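Local coordinates for protein Baccell_00856 (Bacteroides cellulosilyticus DSM 14838, PDB 5MVH) that is a beta-propeller glycoside hydrolase, probably acting as a rhamnosidase that cleaves rhamnose-containing glycans, at residues V337-G340 and G341-F344; T388-W391 and K392-R396. All coordinates share one frame; numbering follows the deposited sequence.

Interaction 1 of 2, residues V337-G340 and G341-F344; sequences VVDG and GEIF
V337 and F344 face each other on one side of a tight hairpin, their side chains slanting so that V337 CG2 rests 3.7 Å from F344 CB and comes obliquely to the ring at F344 CD1, 4.0 Å away. That methyl lies between the backbone N and the carbonyl carbon of its own residue (CG1 takes the place beside N alone, chi1 -73°), which turns it toward the aromatic neighbour. Their backbones form a hydrogen-bonded pair, with F344 N giving a nearly straight bond of 3.0 Å to V337 O. On the other face V338 and I343, a non-hydrogen-bonded pair, lie side by side and point the same way; a bend at chi2 of I343 (-60°) carries its CD1 to 3.7 Å from V338 CG1. Both beta-branched and buried, V338 and I343 suit their face, while V337 and F344 fill the buried part of the other. Near the turn the side chains of D339 and E342 cross obliquely, their carboxylates nearly parallel, and D339 OD2 stays 4.1 Å from E342 OE1. A water donates to D339 OD2 and, weakly, to E342 OE1, which would probably soften the repulsion, while E342 OE2 bonds to H360 on the next strand. D339 N binds E342 O at 2.9 Å, whereas E342 N meets D339 O from above the carbonyl plane. Glycine suits both corners, since each has positive phi, and at G341 a side chain would collide with G340 O. The result is a type I' turn closing a two-residue beta hairpin, here joining the first two strands of a propeller blade.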
ATOM      1  N   VAL A 337       7.341  -0.177   8.528  1.00 13.35           N
ATOM      2  CA  VAL A 337       7.586   1.172   9.033  1.00 13.49           C
ATOM      3  C   VAL A 337       8.984   1.210   9.677  1.00 14.24           C
ATOM      4  O   VAL A 337       9.473   0.198  10.189  1.00 13.97           O
ATOM      5  CB  VAL A 337       6.555   1.686  10.073  1.00 13.10           C
ATOM      6  CG1 VAL A 337       5.223   2.038   9.416  1.00 12.82           C
ATOM      7  CG2 VAL A 337       6.394   0.730  11.243  1.00 13.09           C
ATOM      8  N   VAL A 338       9.595   2.386   9.620  1.00 14.40           N
ATOM      9  CA  VAL A 338      10.935   2.602  10.075  1.00 15.44           C
ATOM     10  C   VAL A 338      10.997   3.756  11.092  1.00 15.84           C
ATOM     11  O   VAL A 338      10.311   4.785  10.935  1.00 15.19           O
ATOM     12  CB  VAL A 338      11.848   2.922   8.882  1.00 15.60           C
ATOM     13  CG1 VAL A 338      13.307   2.967   9.323  1.00 16.04           C
ATOM     14  CG2 VAL A 338      11.628   1.915   7.753  1.00 16.67           C
ATOM     15  N   ASP A 339      11.822   3.570  12.123  1.00 17.09           N
ATOM     16  CA  ASP A 339      12.152   4.638  13.096  1.00 19.43           C
ATOM     17  C   ASP A 339      13.678   4.628  13.300  1.00 19.81           C
ATOM     18  O   ASP A 339      14.208   3.833  14.085  1.00 18.05           O
ATOM     19  CB  ASP A 339      11.401   4.381  14.421  1.00 20.41           C
ATOM     20  CG  ASP A 339      11.554   5.503  15.454  1.00 21.87           C
ATOM     21  OD1 ASP A 339      12.123   6.593  15.182  1.00 23.54           O
ATOM     22  OD2 ASP A 339      11.040   5.274  16.570  1.00 23.42           O
ATOM     23  N   GLY A 340      14.372   5.498  12.569  1.00 22.28           N
ATOM     24  CA  GLY A 340      15.831   5.583  12.602  1.00 23.79           C
ATOM     25  C   GLY A 340      16.571   4.253  12.469  1.00 26.36           C
ATOM     26  O   GLY A 340      17.473   3.971  13.248  1.00 33.71           O
ATOM     27  N   GLY A 341      16.199   3.419  11.512  1.00 25.31           N
ATOM     28  CA  GLY A 341      16.840   2.070  11.401  1.00 25.11           C
ATOM     29  C   GLY A 341      16.239   0.936  12.229  1.00 22.05           C
ATOM     30  O   GLY A 341      16.568  -0.230  11.994  1.00 21.97           O
ATOM     31  N   GLU A 342      15.371   1.258  13.191  1.00 19.78           N
ATOM     32  CA  GLU A 342      14.471   0.264  13.779  1.00 18.67           C
ATOM     33  C   GLU A 342      13.380  -0.030  12.736  1.00 16.88           C
ATOM     34  O   GLU A 342      12.817   0.898  12.126  1.00 16.38           O
ATOM     35  CB  GLU A 342      13.863   0.765  15.095  1.00 18.95           C
ATOM     36  CG  GLU A 342      13.034  -0.284  15.829  1.00 19.95           C
ATOM     37  CD  GLU A 342      12.323   0.264  17.057  1.00 21.11           C
ATOM     38  OE1 GLU A 342      12.386   1.483  17.315  1.00 25.17           O
ATOM     39  OE2 GLU A 342      11.687  -0.511  17.776  1.00 20.39           O
ATOM     40  N   ILE A 343      13.145  -1.322  12.487  1.00 16.00           N
ATOM     41  CA  ILE A 343      12.216  -1.793  11.456  1.00 15.40           C
ATOM     42  C   ILE A 343      11.120  -2.681  12.051  1.00 14.13           C
ATOM     43  O   ILE A 343      11.422  -3.680  12.711  1.00 14.23           O
ATOM     44  CB  ILE A 343      12.904  -2.685  10.381  1.00 15.50           C
ATOM     45  CG1 ILE A 343      14.194  -2.065   9.869  1.00 16.78           C
ATOM     46  CG2 ILE A 343      11.966  -2.919   9.197  1.00 16.46           C
ATOM     47  CD1 ILE A 343      13.996  -0.713   9.215  1.00 16.76           C
ATOM     48  N   PHE A 344       9.869  -2.337  11.758  1.00 13.41           N
ATOM     49  CA  PHE A 344       8.725  -3.235  11.965  1.00 13.51           C
ATOM     50  C   PHE A 344       8.289  -3.743  10.599  1.00 12.69           C
ATOM     51  O   PHE A 344       7.959  -2.941   9.714  1.00 11.44           O
ATOM     52  CB  PHE A 344       7.562  -2.485  12.619  1.00 14.01           C
ATOM     53  CG  PHE A 344       7.850  -1.975  14.009  1.00 15.00           C
ATOM     54  CD1 PHE A 344       8.640  -0.847  14.204  1.00 15.80           C
ATOM     55  CD2 PHE A 344       7.287  -2.594  15.127  1.00 16.05           C
ATOM     56  CE1 PHE A 344       8.890  -0.360  15.486  1.00 16.41           C
ATOM     57  CE2 PHE A 344       7.522  -2.098  16.414  1.00 16.77           C
ATOM     58  CZ  PHE A 344       8.335  -0.984  16.588  1.00 16.24           C
TER
HETATM   59  O   HOH W   1       9.512   3.260  17.298  1.00 26.01           O
HETATM   60  O   HOH W   2      14.010   3.486  17.085  1.00 40.75           O

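Interaction 2 of 2, residues T388-W391 and K392-R396; sequences TELW and KQKRR
E389 OE2 is gripped from two sides, by T388 OG1 at its anti lone pair and by K392 NZ at its syn lone pair, the latter a salt bridge of 2.7 Å. This is the start of a short helix, 388-394, in a beta-propeller chain. A bent E389 chain (chi2 -50°) turns the acid back alongside the extended K392, whose ammonium also reaches V202 O and the ring of Y201. Without the carboxylate, as with an alanine here, K392 NZ would probably lose its salt-bridge mate and T388 OG1 its acceptor on the helix. A water donates to E389 OE1 and accepts from Q393 NE2, a bridge that the long glutamine can reach. Helical bonds such as Q393 N to E389 O, 2.8 Å, carry the backbone as far as R395, which leaves the helix with positive phi. L390 is buried against the aliphatic parts of K394 and R396, its CG 3.9 Å from R396 CB. W391 presents one face to R395, whose CD sits 4.1 Å from the six-membered ring centre in a CH-pi contact; the guanidinium lies 20° from the ring plane and pairs with E204. W391 O accepts R395 N and R395 NH1 from opposite faces of its carbonyl plane, at 2.9 and 3.0 Å.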
ATOM      1  N   THR A 388      -0.716   4.945   7.843  1.00 11.51           N
ATOM      2  CA  THR A 388       0.539   5.613   7.441  1.00 12.02           C
ATOM      3  C   THR A 388       0.735   6.932   8.197  1.00 12.32           C
ATOM      4  O   THR A 388       1.839   7.258   8.601  1.00 12.68           O
ATOM      5  CB  THR A 388       0.586   5.928   5.930  1.00 12.31           C
ATOM      6  OG1 THR A 388      -0.538   6.736   5.579  1.00 12.43           O
ATOM      7  CG2 THR A 388       0.607   4.670   5.118  1.00 13.26           C
ATOM      8  N   GLU A 389      -0.347   7.657   8.447  1.00 13.32           N
ATOM      9  CA  GLU A 389      -0.225   9.025   9.012  1.00 14.22           C
ATOM     10  C   GLU A 389       0.005   9.012  10.520  1.00 13.59           C
ATOM     11  O   GLU A 389       0.764   9.851  11.062  1.00 13.67           O
ATOM     12  CB  GLU A 389      -1.440   9.858   8.602  1.00 14.33           C
ATOM     13  CG  GLU A 389      -1.663   9.839   7.087  1.00 15.21           C
ATOM     14  CD  GLU A 389      -0.390  10.172   6.355  1.00 16.27           C
ATOM     15  OE1 GLU A 389       0.037  11.325   6.528  1.00 15.83           O
ATOM     16  OE2 GLU A 389       0.215   9.293   5.666  1.00 15.60           O
ATOM     17  N   LEU A 390      -0.623   8.053  11.197  1.00 13.71           N
ATOM     18  CA  LEU A 390      -0.353   7.815  12.631  1.00 13.51           C
ATOM     19  C   LEU A 390       1.119   7.527  12.914  1.00 13.56           C
ATOM     20  O   LEU A 390       1.675   8.021  13.901  1.00 14.36           O
ATOM     21  CB  LEU A 390      -1.167   6.642  13.141  1.00 13.65           C
ATOM     22  CG  LEU A 390      -1.117   6.414  14.652  1.00 13.72           C
ATOM     23  CD1 LEU A 390      -1.579   7.669  15.392  1.00 13.65           C
ATOM     24  CD2 LEU A 390      -2.001   5.236  15.003  1.00 13.79           C
ATOM     25  N   TRP A 391       1.740   6.729  12.058  1.00 12.88           N
ATOM     26  CA  TRP A 391       3.126   6.394  12.224  1.00 12.70           C
ATOM     27  C   TRP A 391       3.968   7.652  12.026  1.00 12.41           C
ATOM     28  O   TRP A 391       4.831   7.946  12.852  1.00 12.00           O
ATOM     29  CB  TRP A 391       3.580   5.297  11.251  1.00 12.95           C
ATOM     30  CG  TRP A 391       5.030   5.020  11.416  1.00 13.39           C
ATOM     31  CD1 TRP A 391       6.056   5.421  10.590  1.00 13.69           C
ATOM     32  CD2 TRP A 391       5.641   4.355  12.510  1.00 13.19           C
ATOM     33  NE1 TRP A 391       7.253   4.990  11.082  1.00 13.47           N
ATOM     34  CE2 TRP A 391       7.030   4.336  12.263  1.00 13.73           C
ATOM     35  CE3 TRP A 391       5.153   3.716  13.644  1.00 13.56           C
ATOM     36  CZ2 TRP A 391       7.929   3.710  13.124  1.00 14.07           C
ATOM     37  CZ3 TRP A 391       6.033   3.108  14.500  1.00 13.57           C
ATOM     38  CH2 TRP A 391       7.419   3.124  14.246  1.00 14.11           C
ATOM     39  N   LYS A 392       3.700   8.402  10.961  1.00 13.60           N
ATOM     40  CA  LYS A 392       4.428   9.659  10.682  1.00 15.05           C
ATOM     41  C   LYS A 392       4.302  10.714  11.785  1.00 16.99           C
ATOM     42  O   LYS A 392       5.304  11.349  12.168  1.00 17.60           O
ATOM     43  CB  LYS A 392       3.928  10.324   9.401  1.00 15.58           C
ATOM     44  CG  LYS A 392       4.303   9.593   8.143  1.00 16.25           C
ATOM     45  CD  LYS A 392       3.689  10.257   6.921  1.00 17.48           C
ATOM     46  CE  LYS A 392       3.437   9.227   5.848  1.00 17.85           C
ATOM     47  NZ  LYS A 392       2.717   9.774   4.652  1.00 19.19           N
ATOM     48  N   GLN A 393       3.073  10.911  12.246  1.00 17.56           N
ATOM     49  CA  GLN A 393       2.719  11.965  13.191  1.00 19.58           C
ATOM     50  C   GLN A 393       2.956  11.595  14.680  1.00 19.63           C
ATOM     51  O   GLN A 393       3.224  12.488  15.502  1.00 19.36           O
ATOM     52  CB  GLN A 393       1.258  12.370  12.982  1.00 20.87           C
ATOM     53  CG  GLN A 393       1.020  13.112  11.678  1.00 22.19           C
ATOM     54  CD  GLN A 393      -0.442  13.270  11.296  1.00 23.81           C
ATOM     55  OE1 GLN A 393      -1.332  13.224  12.135  1.00 25.77           O
ATOM     56  NE2 GLN A 393      -0.694  13.460  10.000  1.00 23.59           N
ATOM     57  N   LYS A 394       2.836  10.310  15.022  1.00 18.22           N
ATOM     58  CA  LYS A 394       2.898   9.868  16.425  1.00 19.15           C
ATOM     59  C   LYS A 394       3.793   8.660  16.714  1.00 17.61           C
ATOM     60  O   LYS A 394       3.925   8.253  17.880  1.00 16.23           O
ATOM     61  CB  LYS A 394       1.478   9.604  16.938  1.00 20.72           C
ATOM     62  CG  LYS A 394       0.496  10.758  16.774  1.00 22.69           C
ATOM     63  CD  LYS A 394      -0.678  10.635  17.739  1.00 26.15           C
ATOM     64  CE  LYS A 394      -1.602  11.845  17.745  1.00 28.97           C
ATOM     65  NZ  LYS A 394      -0.850  13.127  17.908  1.00 30.45           N
ATOM     66  N   ARG A 395       4.426   8.082  15.685  1.00 16.19           N
ATOM     67  CA  ARG A 395       5.215   6.851  15.848  1.00 15.67           C
ATOM     68  C   ARG A 395       4.443   5.723  16.554  1.00 15.36           C
ATOM     69  O   ARG A 395       4.987   4.983  17.388  1.00 13.83           O
ATOM     70  CB  ARG A 395       6.548   7.144  16.574  1.00 16.37           C
ATOM     71  CG  ARG A 395       7.467   8.022  15.758  1.00 17.18           C
ATOM     72  CD  ARG A 395       8.227   7.208  14.731  1.00 17.53           C
ATOM     73  NE  ARG A 395       9.169   8.021  13.963  1.00 17.78           N
ATOM     74  CZ  ARG A 395       8.919   8.675  12.829  1.00 19.31           C
ATOM     75  NH1 ARG A 395       7.715   8.669  12.263  1.00 19.88           N
ATOM     76  NH2 ARG A 395       9.903   9.355  12.238  1.00 20.39           N
ATOM     77  N   ARG A 396       3.178   5.588  16.190  1.00 15.18           N
ATOM     78  CA  ARG A 396       2.365   4.454  16.614  1.00 15.36           C
ATOM     79  C   ARG A 396       1.947   3.681  15.367  1.00 14.47           C
ATOM     80  O   ARG A 396       1.637   4.277  14.321  1.00 14.14           O
ATOM     81  CB  ARG A 396       1.172   4.924  17.434  1.00 17.07           C
ATOM     82  CG  ARG A 396       1.577   5.635  18.731  1.00 19.85           C
ATOM     83  CD  ARG A 396       0.385   6.369  19.347  1.00 21.83           C
ATOM     84  NE  ARG A 396      -0.559   5.424  19.910  1.00 24.49           N
ATOM     85  CZ  ARG A 396      -1.801   5.699  20.327  1.00 28.96           C
ATOM     86  NH1 ARG A 396      -2.325   6.925  20.241  1.00 30.70           N
ATOM     87  NH2 ARG A 396      -2.542   4.715  20.839  1.00 29.72           N
TER
HETATM   88  O   HOH W   3       1.392  12.889   8.139  1.00 34.32           O

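Interaction 1 comes first along the chain and interaction 2 follows, their centres 12 Å apart on the same side of the molecule's centre. The hairpin belongs to the blade of strands 335-339, 342-347, 357-361 and 369-373, while helix 388-394 lies beyond the last of these and leads into strand 397-402. They meet directly: W391 NE1 probably hydrogen-bonds to V338 O at 3.1 Å, and the indole packs on V337 and D339. R395 NE adds a long, weak ion pair with D339 OD1. The short helix is thus held against the first, edge strand of the blade, and with L397, touched by V337, F344 and W391, this ties neighbouring parts of the propeller together.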